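Local structure of alpha-1,3-glucanase (Bacillus circulans, 5ZRU) at residues 294-299 / 318-323; 322-327 / 350-355. The protein hydrolyses alpha-1,3-glucan, this chain being the catalytic unit of a larger glycoside hydrolase family 87 enzyme that probably also binds carbohydrate. All coordinates share one frame; numbering follows the deposited sequence.

In the fold
Both contacts lie in the part of the chain matching catalytic domain D2, whose long ladders of short parallel strands fit the beta-helix of its pectate-lyase-like family. Following the chain from the N terminus, 294-299 comes first; the chain then passes through strands 301-302, 304-305 and 310-317 and returns as 318-323, closing contact 1. From there it runs straight on: G322 and F323 belong to both contacts, and strand 323-325 leads through 340-342 and 345-347 to 350-355, which closes contact 2. The two loops thus follow one another and meet at this shared stretch. Contact 1 joins loops leading into neighbouring strands; contact 2 begins the next strand pairing.

Contact 1 of 2, residues 294-299 / 318-323. With ZN (zinc ion), chain G.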
loop_
_atom_site.group_PDB
_atom_site.type_symbol
_atom_site.label_atom_id
_atom_site.label_comp_id
_atom_site.label_asym_id
_atom_site.label_seq_id
_atom_site.Cartn_x
_atom_site.Cartn_y
_atom_site.Cartn_z
ATOM N N GLU A 294 11.788 10.667 8.057
ATOM C CA GLU A 294 10.570 11.462 7.873
ATOM C C GLU A 294 10.817 12.822 7.224
ATOM O O GLU A 294 9.892 13.648 7.158
ATOM C CB GLU A 294 9.808 11.669 9.190
ATOM C CG GLU A 294 9.455 10.384 9.911
ATOM C CD GLU A 294 10.334 10.125 11.124
ATOM O OE1 GLU A 294 11.325 9.380 10.992
ATOM O OE2 GLU A 294 10.039 10.669 12.205
ATOM N N GLN A 295 12.026 13.086 6.733
ATOM C CA GLN A 295 12.335 14.329 6.040
ATOM C C GLN A 295 12.568 14.119 4.549
ATOM O O GLN A 295 13.210 14.959 3.913
ATOM C CB GLN A 295 13.568 15.003 6.651
ATOM C CG GLN A 295 13.437 15.439 8.103
ATOM C CD GLN A 295 14.724 16.082 8.621
ATOM O OE1 GLN A 295 15.144 17.136 8.138
ATOM N NE2 GLN A 295 15.360 15.437 9.592
ATOM N N ALA A 296 12.071 13.012 3.980
ATOM C CA ALA A 296 12.360 12.731 2.575
ATOM C C ALA A 296 11.694 13.748 1.654
ATOM O O ALA A 296 12.266 14.112 0.622
ATOM C CB ALA A 296 11.920 11.311 2.208
ATOM N N VAL A 297 10.491 14.215 2.015
ATOM C CA VAL A 297 9.672 15.094 1.177
ATOM C C VAL A 297 9.662 14.580 -0.260
ATOM O O VAL A 297 10.010 15.298 -1.207
ATOM C CB VAL A 297 10.171 16.548 1.255
ATOM C CG1 VAL A 297 9.128 17.501 0.658
ATOM C CG2 VAL A 297 10.447 16.902 2.703
ATOM N N TYR A 298 9.267 13.326 -0.431
ATOM C CA TYR A 298 9.460 12.627 -1.700
ATOM C C TYR A 298 8.321 11.617 -1.843
ATOM O O TYR A 298 8.526 10.431 -2.112
ATOM C CB TYR A 298 10.854 11.992 -1.716
ATOM C CG TYR A 298 11.490 11.636 -3.054
ATOM C CD1 TYR A 298 10.762 11.013 -4.065
ATOM C CD2 TYR A 298 12.846 11.875 -3.278
ATOM C CE1 TYR A 298 11.362 10.651 -5.269
ATOM C CE2 TYR A 298 13.461 11.510 -4.474
ATOM C CZ TYR A 298 12.709 10.890 -5.465
ATOM O OH TYR A 298 13.303 10.530 -6.655
ATOM N N LYS A 299 7.100 12.082 -1.594
ATOM C CA LYS A 299 5.928 11.258 -1.838
ATOM C C LYS A 299 5.538 11.353 -3.310
ATOM O O LYS A 299 5.889 12.312 -4.005
ATOM C CB LYS A 299 4.755 11.688 -0.951
ATOM C CG LYS A 299 5.009 11.611 0.556
ATOM C CD LYS A 299 5.438 12.969 1.132
ATOM C CE LYS A 299 5.458 12.922 2.668
ATOM N NZ LYS A 299 5.850 14.229 3.274
ATOM N N HIS A 318 7.675 2.996 -4.864
ATOM C CA HIS A 318 9.021 3.331 -4.408
ATOM C C HIS A 318 9.154 4.773 -3.939
ATOM O O HIS A 318 10.271 5.298 -3.838
ATOM C CB HIS A 318 10.066 3.021 -5.489
ATOM C CG HIS A 318 9.980 1.622 -6.004
ATOM N ND1 HIS A 318 10.164 1.302 -7.332
ATOM C CD2 HIS A 318 9.721 0.456 -5.366
ATOM C CE1 HIS A 318 10.018 -0.002 -7.492
ATOM N NE2 HIS A 318 9.753 -0.538 -6.312
ATOM N N PHE A 319 8.047 5.429 -3.616
ATOM C CA PHE A 319 8.130 6.769 -3.048
ATOM C C PHE A 319 8.145 6.689 -1.528
ATOM O O PHE A 319 7.988 5.621 -0.938
ATOM C CB PHE A 319 6.971 7.632 -3.558
ATOM C CG PHE A 319 7.080 7.953 -5.025
ATOM C CD1 PHE A 319 7.816 9.052 -5.450
ATOM C CD2 PHE A 319 6.504 7.126 -5.973
ATOM C CE1 PHE A 319 7.952 9.339 -6.806
ATOM C CE2 PHE A 319 6.621 7.402 -7.329
ATOM C CZ PHE A 319 7.358 8.509 -7.752
ATOM N N GLU A 320 8.355 7.840 -0.888
ATOM C CA GLU A 320 8.283 7.898 0.567
ATOM C C GLU A 320 6.914 7.448 1.045
ATOM O O GLU A 320 6.795 6.600 1.933
ATOM C CB GLU A 320 8.575 9.322 1.037
ATOM C CG GLU A 320 8.389 9.542 2.528
ATOM C CD GLU A 320 8.500 11.004 2.901
ATOM O OE1 GLU A 320 8.456 11.855 1.985
ATOM O OE2 GLU A 320 8.628 11.303 4.104
ATOM N N CYS A 321 5.870 8.032 0.465
ATOM C CA CYS A 321 4.499 7.563 0.550
ATOM C C CYS A 321 3.928 7.627 -0.857
ATOM O O CYS A 321 4.426 8.378 -1.701
ATOM C CB CYS A 321 3.632 8.432 1.474
ATOM S SG CYS A 321 4.276 8.731 3.129
ATOM N N GLY A 322 2.865 6.869 -1.100
ATOM C CA GLY A 322 2.178 6.992 -2.379
ATOM C C GLY A 322 1.567 8.374 -2.540
ATOM O O GLY A 322 1.847 9.090 -3.511
ATOM N N PHE A 323 0.721 8.741 -1.578
ATOM C CA PHE A 323 0.048 10.033 -1.500
ATOM C C PHE A 323 0.212 10.600 -0.099
ATOM O O PHE A 323 -0.025 9.892 0.882
ATOM C CB PHE A 323 -1.474 9.909 -1.756
ATOM C CG PHE A 323 -1.844 9.561 -3.172
ATOM C CD1 PHE A 323 -1.637 8.278 -3.668
ATOM C CD2 PHE A 323 -2.414 10.512 -3.995
ATOM C CE1 PHE A 323 -2.005 7.953 -4.973
ATOM C CE2 PHE A 323 -2.784 10.197 -5.290
ATOM C CZ PHE A 323 -2.582 8.925 -5.781
HETATM ZN ZN ZN G . 11.197 10.169 13.812
HETATM O O HOH W 1 8.821 13.857 4.439
HETATM O O HOH W 2 9.968 10.950 15.718
#
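E320 reaches across to the loop 296-299, its carboxylate at the tight part of the contact. With CG of E320 anti to the backbone N (chi1 174°), E320 OE1 accepts from Y298 N at 2.9 Å, nearly along its own C-O axis. In return, E320 N donates to Y298 O at 2.9 Å from above the carbonyl plane. A296 CB packs against E320 CD at 3.5 Å, and F319 CD1 meets the edge of the Y298 ring, 3.8 Å from Y298 CD1; the Y298 hydroxyl bonds to N261. K299, bent at chi2, crosses E320 obliquely and packs as closely, with CD and CE each 3.3 Å from E320 OE1, CG on C321 CB, and W324 as a cation-pi partner. Only the charge pairing is loose, a long 3.8 Å salt bridge from K299 NZ to E320 OE1. Water 1 is gripped by four groups, donating to E320 OE2 (2.6 Å) and E294 O and accepting from V297 N and K299 NZ. An alanine at E320 would probably leave Y298 N without its acceptor, K299 without its counter-charge and a gap beside A296. On the open side, at E294 and V297, E294 OE2 binds zinc at 2.0 Å with H123 and water 2. These loops lead into adjacent strands of a beta-helix-like ladder: C321 and G322 bond through their backbones to G300 and F301, where strands 301-302 and 323-325 start to pair in parallel.

Contact 2 of 2, residues 322-327 / 350-355; sequences GFWVGD and LADGVN. With CA (calcium ion), chain J.
N355 lies under the indole of W324, and this pair, with F323, supplies most of the buried surface. Both side chains hold CG anti to the backbone N (chi1 -163° and -168°) and run side by side on the same face of the sheet. N355 CB makes a CH-pi contact over the six-membered ring of W324, 3.8 Å from its centroid, while N355 ND2 sits 3.5 Å from W324 CH2, the amide and ring planes 32° apart. N355 ND2 donates to D352 OD2 at 3.0 Å, from above the carboxylate plane. D352 also binds calcium through OD1 (2.3 Å) and OD2 (2.7 Å), with D375 and four waters, so N355 is second-shell to the metal. On the other face, F323 CD1 packs against V354 CG2 at 3.8 Å. The backbone of F323 straddles V354, its N donating to G353 O and its O accepting from N355 N; V325 N to N355 O continues this parallel ladder, consistent with successive turns of a right-handed beta-helix, as in pectate-lyase-like folds. Strand 323-325 lies between 301-302 and 354-357, with 378-381 beyond; I341 and I346, from strands 340-342 and 345-347, pack on F323 and V354, and W381 touches W324.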
loop_
_atom_site.group_PDB
_atom_site.type_symbol
_atom_site.label_atom_id
_atom_site.label_comp_id
_atom_site.label_asym_id
_atom_site.label_seq_id
_atom_site.Cartn_x
_atom_site.Cartn_y
_atom_site.Cartn_z
ATOM N N GLY A 322 2.865 6.869 -1.100
ATOM C CA GLY A 322 2.178 6.992 -2.379
ATOM C C GLY A 322 1.567 8.374 -2.540
ATOM O O GLY A 322 1.847 9.090 -3.511
ATOM N N PHE A 323 0.721 8.741 -1.578
ATOM C CA PHE A 323 0.048 10.033 -1.500
ATOM C C PHE A 323 0.212 10.600 -0.099
ATOM O O PHE A 323 -0.025 9.892 0.882
ATOM C CB PHE A 323 -1.474 9.909 -1.756
ATOM C CG PHE A 323 -1.844 9.561 -3.172
ATOM C CD1 PHE A 323 -1.637 8.278 -3.668
ATOM C CD2 PHE A 323 -2.414 10.512 -3.995
ATOM C CE1 PHE A 323 -2.005 7.953 -4.973
ATOM C CE2 PHE A 323 -2.784 10.197 -5.290
ATOM C CZ PHE A 323 -2.582 8.925 -5.781
ATOM N N TRP A 324 0.542 11.886 0.006
ATOM C CA TRP A 324 0.414 12.601 1.281
ATOM C C TRP A 324 -0.426 13.853 1.044
ATOM O O TRP A 324 0.069 14.852 0.512
ATOM C CB TRP A 324 1.773 12.957 1.879
ATOM C CG TRP A 324 1.627 13.413 3.297
ATOM C CD1 TRP A 324 1.307 14.672 3.738
ATOM C CD2 TRP A 324 1.754 12.595 4.466
ATOM N NE1 TRP A 324 1.239 14.681 5.120
ATOM C CE2 TRP A 324 1.522 13.419 5.585
ATOM C CE3 TRP A 324 2.064 11.241 4.674
ATOM C CZ2 TRP A 324 1.575 12.929 6.897
ATOM C CZ3 TRP A 324 2.119 10.761 5.977
ATOM C CH2 TRP A 324 1.879 11.601 7.068
ATOM N N VAL A 325 -1.702 13.796 1.418
ATOM C CA VAL A 325 -2.641 14.878 1.134
ATOM C C VAL A 325 -2.653 15.801 2.344
ATOM O O VAL A 325 -3.097 15.412 3.425
ATOM C CB VAL A 325 -4.040 14.334 0.824
ATOM C CG1 VAL A 325 -4.974 15.459 0.359
ATOM C CG2 VAL A 325 -3.924 13.266 -0.250
ATOM N N GLY A 326 -2.153 17.021 2.169
ATOM C CA GLY A 326 -2.120 17.939 3.290
ATOM C C GLY A 326 -1.346 19.210 3.031
ATOM O O GLY A 326 -0.267 19.190 2.430
ATOM N N ASP A 327 -1.901 20.326 3.495
ATOM C CA ASP A 327 -1.291 21.634 3.317
ATOM C C ASP A 327 -0.400 21.976 4.499
ATOM O O ASP A 327 -0.845 21.921 5.651
ATOM C CB ASP A 327 -2.353 22.717 3.174
ATOM C CG ASP A 327 -1.744 24.098 3.146
ATOM O OD1 ASP A 327 -0.846 24.321 2.302
ATOM O OD2 ASP A 327 -2.149 24.943 3.968
ATOM N N LEU A 350 8.003 3.328 0.891
ATOM C CA LEU A 350 8.779 3.189 2.124
ATOM C C LEU A 350 7.959 3.487 3.374
ATOM O O LEU A 350 8.375 3.114 4.477
ATOM C CB LEU A 350 10.004 4.111 2.074
ATOM C CG LEU A 350 11.056 3.682 1.048
ATOM C CD1 LEU A 350 11.908 4.849 0.598
ATOM C CD2 LEU A 350 11.947 2.559 1.622
ATOM N N ALA A 351 6.806 4.139 3.225
ATOM C CA ALA A 351 5.912 4.434 4.343
ATOM C C ALA A 351 4.461 4.326 3.870
ATOM O O ALA A 351 4.140 3.391 3.137
ATOM C CB ALA A 351 6.209 5.822 4.928
ATOM N N ASP A 352 3.587 5.266 4.258
ATOM C CA ASP A 352 2.150 5.122 4.002
ATOM C C ASP A 352 1.846 4.958 2.518
ATOM O O ASP A 352 2.470 5.595 1.668
ATOM C CB ASP A 352 1.364 6.348 4.485
ATOM C CG ASP A 352 1.594 6.667 5.940
ATOM O OD1 ASP A 352 2.769 6.665 6.353
ATOM O OD2 ASP A 352 0.601 6.964 6.643
ATOM N N GLY A 353 0.833 4.148 2.209
ATOM C CA GLY A 353 0.271 4.186 0.871
ATOM C C GLY A 353 -0.421 5.512 0.585
ATOM O O GLY A 353 -0.060 6.223 -0.357
ATOM N N VAL A 354 -1.410 5.864 1.404
ATOM C CA VAL A 354 -2.128 7.134 1.300
ATOM C C VAL A 354 -2.362 7.645 2.711
ATOM O O VAL A 354 -2.855 6.901 3.567
ATOM C CB VAL A 354 -3.492 7.007 0.588
ATOM C CG1 VAL A 354 -4.218 8.390 0.566
ATOM C CG2 VAL A 354 -3.344 6.455 -0.822
ATOM N N ASN A 355 -2.035 8.910 2.956
ATOM C CA ASN A 355 -2.422 9.553 4.204
ATOM C C ASN A 355 -3.230 10.807 3.896
ATOM O O ASN A 355 -2.748 11.707 3.200
ATOM C CB ASN A 355 -1.197 9.878 5.062
ATOM C CG ASN A 355 -1.566 10.164 6.510
ATOM O OD1 ASN A 355 -2.440 10.988 6.797
ATOM N ND2 ASN A 355 -0.919 9.462 7.430
HETATM CA CA CA J . 2.365 6.540 8.660
HETATM O O HOH W 3 2.948 6.479 10.739
HETATM O O HOH W 4 2.541 8.774 9.110
HETATM O O HOH W 5 4.323 7.653 8.236
HETATM O O HOH W 6 0.349 6.382 9.074
#